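Local coordinates for Low molecular weight phosphotyrosine protein phosphatase (Vibrio cholerae, PDB 6U1P) that probably hydrolyses phosphotyrosine in proteins, releasing inorganic phosphate and so reversing tyrosine phosphorylation, at residues A22-R27 and K55-L60; Q73-Q78 and A95-I100. All blocks are in the same frame, centred on the assembly; numbering follows the deposited sequence.

Contact 1 of 2, residues A22-R27 and K55-L60; sequences AEIILR and KALQAL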
ATOM      1  N   ALA B  22     -10.855  -1.827 -13.065  1.00 40.84           N
ATOM      2  CA  ALA B  22     -12.137  -1.867 -13.759  1.00 45.45           C
ATOM      3  C   ALA B  22     -11.972  -2.305 -15.208  1.00 43.93           C
ATOM      4  O   ALA B  22     -12.791  -3.067 -15.728  1.00 40.67           O
ATOM      5  CB  ALA B  22     -12.819  -0.494 -13.682  1.00 40.96           C
ATOM      6  N   GLU B  23     -10.920  -1.827 -15.875  1.00 40.49           N
ATOM      7  CA  GLU B  23     -10.682  -2.207 -17.270  1.00 46.69           C
ATOM      8  C   GLU B  23     -10.539  -3.716 -17.404  1.00 45.02           C
ATOM      9  O   GLU B  23     -11.199  -4.348 -18.238  1.00 47.46           O
ATOM     10  CB  GLU B  23      -9.410  -1.525 -17.794  1.00 49.82           C
ATOM     11  CG  GLU B  23      -9.002  -1.978 -19.209  1.00 52.45           C
ATOM     12  CD  GLU B  23      -7.721  -1.315 -19.725  1.00 51.58           C
ATOM     13  OE1 GLU B  23      -7.144  -0.475 -19.006  1.00 46.17           O
ATOM     14  OE2 GLU B  23      -7.289  -1.637 -20.856  1.00 50.67           O
ATOM     15  N   ILE B  24      -9.705  -4.311 -16.551  1.00 43.90           N
ATOM     16  CA  ILE B  24      -9.450  -5.740 -16.628  1.00 39.49           C
ATOM     17  C   ILE B  24     -10.711  -6.518 -16.321  1.00 45.87           C
ATOM     18  O   ILE B  24     -11.047  -7.489 -17.017  1.00 41.61           O
ATOM     19  CB  ILE B  24      -8.310  -6.095 -15.661  1.00 38.39           C
ATOM     20  CG1 ILE B  24      -6.987  -5.561 -16.212  1.00 49.42           C
ATOM     21  CG2 ILE B  24      -8.238  -7.599 -15.417  1.00 38.87           C
ATOM     22  CD1 ILE B  24      -6.022  -5.127 -15.106  1.00 49.74           C
ATOM     23  N   ILE B  25     -11.449  -6.083 -15.297  1.00 47.95           N
ATOM     24  CA  ILE B  25     -12.669  -6.786 -14.908  1.00 40.89           C
ATOM     25  C   ILE B  25     -13.751  -6.623 -15.970  1.00 42.65           C
ATOM     26  O   ILE B  25     -14.402  -7.600 -16.356  1.00 50.05           O
ATOM     27  CB  ILE B  25     -13.135  -6.319 -13.517  1.00 43.80           C
ATOM     28  CG1 ILE B  25     -12.067  -6.711 -12.473  1.00 43.65           C
ATOM     29  CG2 ILE B  25     -14.495  -6.938 -13.177  1.00 45.22           C
ATOM     30  CD1 ILE B  25     -12.298  -6.180 -11.068  1.00 45.00           C
ATOM     31  N   LEU B  26     -13.939  -5.398 -16.478  1.00 42.81           N
ATOM     32  CA  LEU B  26     -14.913  -5.191 -17.545  1.00 59.02           C
ATOM     33  C   LEU B  26     -14.571  -6.032 -18.766  1.00 56.55           C
ATOM     34  O   LEU B  26     -15.427  -6.747 -19.299  1.00 62.14           O
ATOM     35  CB  LEU B  26     -14.988  -3.710 -17.929  1.00 55.26           C
ATOM     36  CG  LEU B  26     -15.838  -2.899 -16.965  1.00 56.87           C
ATOM     37  CD1 LEU B  26     -15.682  -1.413 -17.226  1.00 54.20           C
ATOM     38  CD2 LEU B  26     -17.298  -3.312 -17.087  1.00 54.85           C
ATOM     39  N   ARG B  27     -13.308  -5.983 -19.202  1.00 52.67           N
ATOM     40  CA  ARG B  27     -12.906  -6.730 -20.390  1.00 52.50           C
ATOM     41  C   ARG B  27     -13.285  -8.201 -20.268  1.00 54.94           C
ATOM     42  O   ARG B  27     -13.852  -8.787 -21.198  1.00 60.42           O
ATOM     43  CB  ARG B  27     -11.402  -6.579 -20.612  1.00 50.27           C
ATOM     44  CG  ARG B  27     -10.877  -7.443 -21.754  1.00 56.47           C
ATOM     45  CD  ARG B  27      -9.430  -7.091 -22.100  1.00 49.39           C
ATOM     46  NE  ARG B  27      -9.346  -5.706 -22.562  1.00 48.65           N
ATOM     47  CZ  ARG B  27      -8.613  -4.760 -21.980  1.00 44.77           C
ATOM     48  NH1 ARG B  27      -7.877  -5.044 -20.897  1.00 43.02           N
ATOM     49  NH2 ARG B  27      -8.636  -3.529 -22.470  1.00 45.22           N
ATOM     50  N   LYS B  55       0.106  -4.000  -6.435  1.00 63.71           N
ATOM     51  CA  LYS B  55      -0.877  -4.506  -5.486  1.00 65.31           C
ATOM     52  C   LYS B  55      -2.274  -4.530  -6.088  1.00 59.23           C
ATOM     53  O   LYS B  55      -3.089  -5.392  -5.736  1.00 56.94           O
ATOM     54  CB  LYS B  55      -0.884  -3.651  -4.227  1.00 74.61           C
ATOM     55  CG  LYS B  55       0.463  -3.414  -3.599  1.00 80.18           C
ATOM     56  CD  LYS B  55       0.363  -2.191  -2.710  1.00 88.04           C
ATOM     57  CE  LYS B  55      -0.279  -2.549  -1.377  1.00 94.95           C
ATOM     58  NZ  LYS B  55       0.737  -2.992  -0.355  1.00101.29           N
ATOM     59  N   ALA B  56      -2.556  -3.635  -7.033  1.00 52.81           N
ATOM     60  CA  ALA B  56      -3.788  -3.764  -7.796  1.00 49.10           C
ATOM     61  C   ALA B  56      -3.786  -5.056  -8.593  1.00 48.96           C
ATOM     62  O   ALA B  56      -4.798  -5.761  -8.655  1.00 51.58           O
ATOM     63  CB  ALA B  56      -3.987  -2.557  -8.722  1.00 45.85           C
ATOM     64  N   LEU B  57      -2.655  -5.381  -9.215  1.00 47.73           N
ATOM     65  CA  LEU B  57      -2.626  -6.558 -10.078  1.00 52.49           C
ATOM     66  C   LEU B  57      -2.768  -7.841  -9.267  1.00 51.00           C
ATOM     67  O   LEU B  57      -3.430  -8.787  -9.705  1.00 41.66           O
ATOM     68  CB  LEU B  57      -1.337  -6.570 -10.898  1.00 54.01           C
ATOM     69  CG  LEU B  57      -1.230  -5.333 -11.791  1.00 48.83           C
ATOM     70  CD1 LEU B  57       0.052  -5.352 -12.582  1.00 46.65           C
ATOM     71  CD2 LEU B  57      -2.449  -5.237 -12.705  1.00 53.12           C
ATOM     72  N   GLN B  58      -2.162  -7.886  -8.081  1.00 40.43           N
ATOM     73  CA  GLN B  58      -2.240  -9.106  -7.278  1.00 52.70           C
ATOM     74  C   GLN B  58      -3.654  -9.331  -6.760  1.00 52.30           C
ATOM     75  O   GLN B  58      -4.126 -10.473  -6.712  1.00 56.58           O
ATOM     76  CB  GLN B  58      -1.244  -9.059  -6.118  1.00 57.03           C
ATOM     77  CG  GLN B  58      -1.423 -10.209  -5.084  1.00 70.39           C
ATOM     78  CD  GLN B  58      -0.924 -11.585  -5.573  1.00 74.35           C
ATOM     79  OE1 GLN B  58      -1.718 -12.505  -5.803  1.00 70.42           O
ATOM     80  NE2 GLN B  58       0.397 -11.725  -5.718  1.00 79.39           N
ATOM     81  N   ALA B  59      -4.354  -8.257  -6.388  1.00 47.39           N
ATOM     82  CA  ALA B  59      -5.739  -8.418  -5.968  1.00 48.95           C
ATOM     83  C   ALA B  59      -6.600  -8.961  -7.115  1.00 47.25           C
ATOM     84  O   ALA B  59      -7.436  -9.840  -6.902  1.00 46.89           O
ATOM     85  CB  ALA B  59      -6.277  -7.087  -5.425  1.00 44.47           C
ATOM     86  N   LEU B  60      -6.342  -8.530  -8.351  1.00 44.91           N
ATOM     87  CA  LEU B  60      -7.082  -9.106  -9.476  1.00 42.02           C
ATOM     88  C   LEU B  60      -6.789 -10.593  -9.626  1.00 44.04           C
ATOM     89  O   LEU B  60      -7.699 -11.394  -9.882  1.00 42.38           O
ATOM     90  CB  LEU B  60      -6.751  -8.375 -10.775  1.00 39.53           C
ATOM     91  CG  LEU B  60      -7.270  -6.940 -10.888  1.00 40.51           C
ATOM     92  CD1 LEU B  60      -6.655  -6.256 -12.070  1.00 35.46           C
ATOM     93  CD2 LEU B  60      -8.772  -6.877 -11.033  1.00 39.87           C
TER
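Segments A22-R27 and K55-L60 are helical and run in nearly the same direction, their axes inclined at 26° and no nearer than 11.2 Å, a separation that leaves long aliphatic side chains to bridge the gap. L60 does most of this by splitting its two methyls between neighbouring isoleucines. Its CD1 meets the end of I24, with 3.3 Å between L60 CD1 and I24 CD1, a tighter fit than carbon atoms usually keep. L60 CD1 also lies 3.9 Å from I24 CG2. The other methyl, L60 CD2, rests 3.6 Å from I25 CD1 and equally close to I25 CG1. In I25, CG1 is anti to the carbonyl carbon (chi1 -64°), and the extended chain beyond it carries CD1 to the leucine although the CB itself is not aimed at the other helix. L57, one turn before L60, adds a looser touch of its CD2 on I24 CD1. In this family's alpha/beta fold C12, the predicted nucleophile, ends strand 6-12 and R18, the predicted active-site arginine, opens helix 18-32; the loop between them is the CX5R phosphate-binding P-loop. Helix 54-62 packs beside helix 18-32, with M21 touching both A56 and L60. E23 and R27 form a salt bridge, E23 OE2 to R27 NH2 at 2.8 Å, while E23 also bonds S41 and N70. A145 of the second subunit packs on I25 and L26.

Contact 2 of 2, residues Q73-Q78 and A95-I100; sequences QQVTQQ and ADLLDI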
ATOM      1  N   GLN B  73      -1.990   5.805 -18.824  1.00 45.98           N
ATOM      2  CA  GLN B  73      -2.130   6.964 -19.698  1.00 56.20           C
ATOM      3  C   GLN B  73      -3.064   7.995 -19.078  1.00 54.65           C
ATOM      4  O   GLN B  73      -3.994   7.655 -18.340  1.00 56.10           O
ATOM      5  CB  GLN B  73      -2.644   6.563 -21.088  1.00 53.20           C
ATOM      6  CG  GLN B  73      -3.868   5.693 -21.025  1.00 53.47           C
ATOM      7  CD  GLN B  73      -4.557   5.542 -22.374  1.00 65.01           C
ATOM      8  OE1 GLN B  73      -3.927   5.686 -23.432  1.00 71.02           O
ATOM      9  NE2 GLN B  73      -5.863   5.259 -22.343  1.00 60.37           N
ATOM     10  N   GLN B  74      -2.822   9.256 -19.407  1.00 56.51           N
ATOM     11  CA  GLN B  74      -3.707  10.324 -18.976  1.00 57.19           C
ATOM     12  C   GLN B  74      -4.808  10.549 -20.011  1.00 60.95           C
ATOM     13  O   GLN B  74      -4.626  10.312 -21.209  1.00 60.46           O
ATOM     14  CB  GLN B  74      -2.937  11.618 -18.733  1.00 56.35           C
ATOM     15  CG  GLN B  74      -3.805  12.733 -18.144  1.00 63.23           C
ATOM     16  CD  GLN B  74      -3.042  14.037 -17.927  1.00 71.20           C
ATOM     17  OE1 GLN B  74      -2.196  14.411 -18.731  1.00 71.09           O
ATOM     18  NE2 GLN B  74      -3.352  14.736 -16.836  1.00 74.53           N
ATOM     19  N   VAL B  75      -5.973  10.984 -19.525  1.00 66.35           N
ATOM     20  CA  VAL B  75      -7.078  11.304 -20.419  1.00 64.60           C
ATOM     21  C   VAL B  75      -6.678  12.445 -21.357  1.00 66.13           C
ATOM     22  O   VAL B  75      -5.876  13.325 -21.007  1.00 65.93           O
ATOM     23  CB  VAL B  75      -8.339  11.668 -19.616  1.00 64.71           C
ATOM     24  CG1 VAL B  75      -8.138  12.961 -18.844  1.00 64.42           C
ATOM     25  CG2 VAL B  75      -9.539  11.789 -20.537  1.00 68.36           C
ATOM     26  N   THR B  76      -7.207  12.394 -22.580  1.00 60.89           N
ATOM     27  CA  THR B  76      -6.970  13.372 -23.630  1.00 68.68           C
ATOM     28  C   THR B  76      -8.295  13.957 -24.113  1.00 73.99           C
ATOM     29  O   THR B  76      -9.382  13.514 -23.725  1.00 74.74           O
ATOM     30  CB  THR B  76      -6.235  12.740 -24.811  1.00 71.69           C
ATOM     31  OG1 THR B  76      -7.156  11.926 -25.545  1.00 74.67           O
ATOM     32  CG2 THR B  76      -5.084  11.875 -24.319  1.00 72.07           C
ATOM     33  N   GLN B  77      -8.199  14.972 -24.982  1.00 76.97           N
ATOM     34  CA  GLN B  77      -9.411  15.568 -25.538  1.00 78.80           C
ATOM     35  C   GLN B  77     -10.108  14.612 -26.501  1.00 79.88           C
ATOM     36  O   GLN B  77     -11.343  14.513 -26.499  1.00 75.49           O
ATOM     37  CB  GLN B  77      -9.072  16.890 -26.227  1.00 84.85           C
ATOM     38  CG  GLN B  77      -9.006  18.073 -25.278  1.00 85.44           C
ATOM     39  CD  GLN B  77     -10.304  18.258 -24.513  1.00 88.04           C
ATOM     40  OE1 GLN B  77     -11.393  18.170 -25.087  1.00 89.72           O
ATOM     41  NE2 GLN B  77     -10.197  18.504 -23.210  1.00 86.43           N
ATOM     42  N   GLN B  78      -9.330  13.866 -27.294  1.00 82.17           N
ATOM     43  CA  GLN B  78      -9.903  12.883 -28.210  1.00 85.73           C
ATOM     44  C   GLN B  78     -10.695  11.805 -27.480  1.00 81.76           C
ATOM     45  O   GLN B  78     -11.609  11.206 -28.062  1.00 81.62           O
ATOM     46  CB  GLN B  78      -8.802  12.243 -29.052  1.00 89.48           C
ATOM     47  CG  GLN B  78      -9.300  11.647 -30.358  1.00 95.79           C
ATOM     48  CD  GLN B  78      -9.825  12.699 -31.316  1.00102.23           C
ATOM     49  OE1 GLN B  78      -9.629  13.894 -31.113  1.00106.74           O
ATOM     50  NE2 GLN B  78     -10.500  12.257 -32.368  1.00105.25           N
ATOM     51  N   ALA B  95     -15.633  15.369 -11.341  1.00 84.37           N
ATOM     52  CA  ALA B  95     -15.548  16.822 -11.439  1.00 89.45           C
ATOM     53  C   ALA B  95     -14.440  17.249 -12.392  1.00 86.92           C
ATOM     54  O   ALA B  95     -14.642  18.126 -13.241  1.00 85.81           O
ATOM     55  CB  ALA B  95     -15.325  17.423 -10.053  1.00 92.01           C
ATOM     56  N   ASP B  96     -13.259  16.640 -12.270  1.00 83.75           N
ATOM     57  CA  ASP B  96     -12.140  17.057 -13.107  1.00 87.62           C
ATOM     58  C   ASP B  96     -12.375  16.745 -14.583  1.00 87.35           C
ATOM     59  O   ASP B  96     -11.930  17.509 -15.449  1.00 91.32           O
ATOM     60  CB  ASP B  96     -10.855  16.417 -12.594  1.00 88.26           C
ATOM     61  CG  ASP B  96     -10.559  16.807 -11.160  1.00 92.53           C
ATOM     62  OD1 ASP B  96     -11.136  17.820 -10.700  1.00 96.34           O
ATOM     63  OD2 ASP B  96      -9.768  16.105 -10.491  1.00 90.71           O
ATOM     64  N   LEU B  97     -13.092  15.662 -14.896  1.00 78.04           N
ATOM     65  CA  LEU B  97     -13.421  15.401 -16.295  1.00 76.54           C
ATOM     66  C   LEU B  97     -14.450  16.410 -16.799  1.00 78.16           C
ATOM     67  O   LEU B  97     -14.306  16.961 -17.895  1.00 81.41           O
ATOM     68  CB  LEU B  97     -13.938  13.971 -16.467  1.00 75.07           C
ATOM     69  CG  LEU B  97     -12.933  12.828 -16.269  1.00 70.89           C
ATOM     70  CD1 LEU B  97     -13.633  11.477 -16.361  1.00 65.25           C
ATOM     71  CD2 LEU B  97     -11.781  12.907 -17.268  1.00 66.91           C
ATOM     72  N   LEU B  98     -15.498  16.660 -16.010  1.00 79.38           N
ATOM     73  CA  LEU B  98     -16.475  17.686 -16.379  1.00 85.27           C
ATOM     74  C   LEU B  98     -15.803  19.039 -16.548  1.00 88.21           C
ATOM     75  O   LEU B  98     -16.163  19.819 -17.437  1.00 98.83           O
ATOM     76  CB  LEU B  98     -17.572  17.781 -15.315  1.00 85.44           C
ATOM     77  CG  LEU B  98     -18.636  16.689 -15.186  1.00 86.44           C
ATOM     78  CD1 LEU B  98     -19.276  16.760 -13.800  1.00 87.02           C
ATOM     79  CD2 LEU B  98     -19.697  16.812 -16.287  1.00 84.14           C
ATOM     80  N   ASP B  99     -14.799  19.314 -15.716  1.00 89.37           N
ATOM     81  CA  ASP B  99     -14.049  20.560 -15.777  1.00 94.75           C
ATOM     82  C   ASP B  99     -13.457  20.792 -17.160  1.00 93.78           C
ATOM     83  O   ASP B  99     -13.345  21.941 -17.604  1.00 97.71           O
ATOM     84  CB  ASP B  99     -12.945  20.514 -14.716  1.00101.88           C
ATOM     85  CG  ASP B  99     -12.253  21.838 -14.522  1.00112.60           C
ATOM     86  OD1 ASP B  99     -11.309  22.126 -15.287  1.00114.16           O
ATOM     87  OD2 ASP B  99     -12.642  22.585 -13.597  1.00118.97           O
ATOM     88  N   ILE B 100     -13.099  19.718 -17.867  1.00 88.16           N
ATOM     89  CA  ILE B 100     -12.376  19.795 -19.128  1.00 86.88           C
ATOM     90  C   ILE B 100     -13.133  19.129 -20.269  1.00 84.93           C
ATOM     91  O   ILE B 100     -12.583  18.974 -21.360  1.00 82.17           O
ATOM     92  CB  ILE B 100     -10.964  19.192 -18.991  1.00 86.15           C
ATOM     93  CG1 ILE B 100     -11.062  17.727 -18.555  1.00 79.46           C
ATOM     94  CG2 ILE B 100     -10.125  20.015 -18.019  1.00 88.00           C
ATOM     95  CD1 ILE B 100      -9.742  16.977 -18.621  1.00 74.76           C
TER
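The side-chain amide of Q77 reaches across to the backbone carbonyl of I100, its NE2 donating to I100 O at 3.1 Å. The bond is almost straight, 174° at the hydrogen, and flat at both ends: the acceptor lies in the amide plane of Q77 and the donor in the carbonyl plane of I100. A bend at chi2 (-57°) turns the amide of Q77 toward that oxygen, though its CB does not point at the helix. Glutamine suits this exposed edge, its long uncharged chain offering an N-H to the main chain near the end of helix 91-100. Alongside this bond, V75 points its CB at the helix, so a short branched side chain is enough: V75 CG1 stands 4.0 Å from L97 CD2, and CG2 is about as close. V75 CG1 also lies 4.3 Å from I100 CD1. L97, whose CB does not point at V75, reaches it with its CD2 branch and also touches F80, T44 and L109. T76 is the N-cap of helix 77-82: its short hydroxyl, OG1, caps a backbone N early in the helix, while D79 OD2 accepts from T76 N, a reciprocal pairing of the capping-box kind. Backbone bonds tie Q73 and V75 to G43, ending strand 37-43. Helix 91-100 is the connecting helix of a beta-alpha-beta crossover between the adjacent parallel strands 85-88 and 109-111, and Q73-Q78 packs on it.

How the contacts relate
Contact 1 closes before contact 2 opens along the chain, and the connection that leaves helix 54-62 leads into Q73-Q78. Their centres are 22 Å apart and their nearest atoms about 7 Å, so they do not touch. They nevertheless share a neighbour in strand 37-43: E23 in contact 1 bonds S41 OG, while Q73 in contact 2 bonds S41 O. Neither reaches the predicted nucleophile, the side chain of L97 standing about 9 Å from that of C12 and that of I24 about 11 Å. Contact 2 is tied to the P-loop through Q73 N, which bonds OD1 of N15, a residue between C12 and R18. Contact 1 adjoins the second subunit, whereas no other protein chain of the assembly touches contact 2.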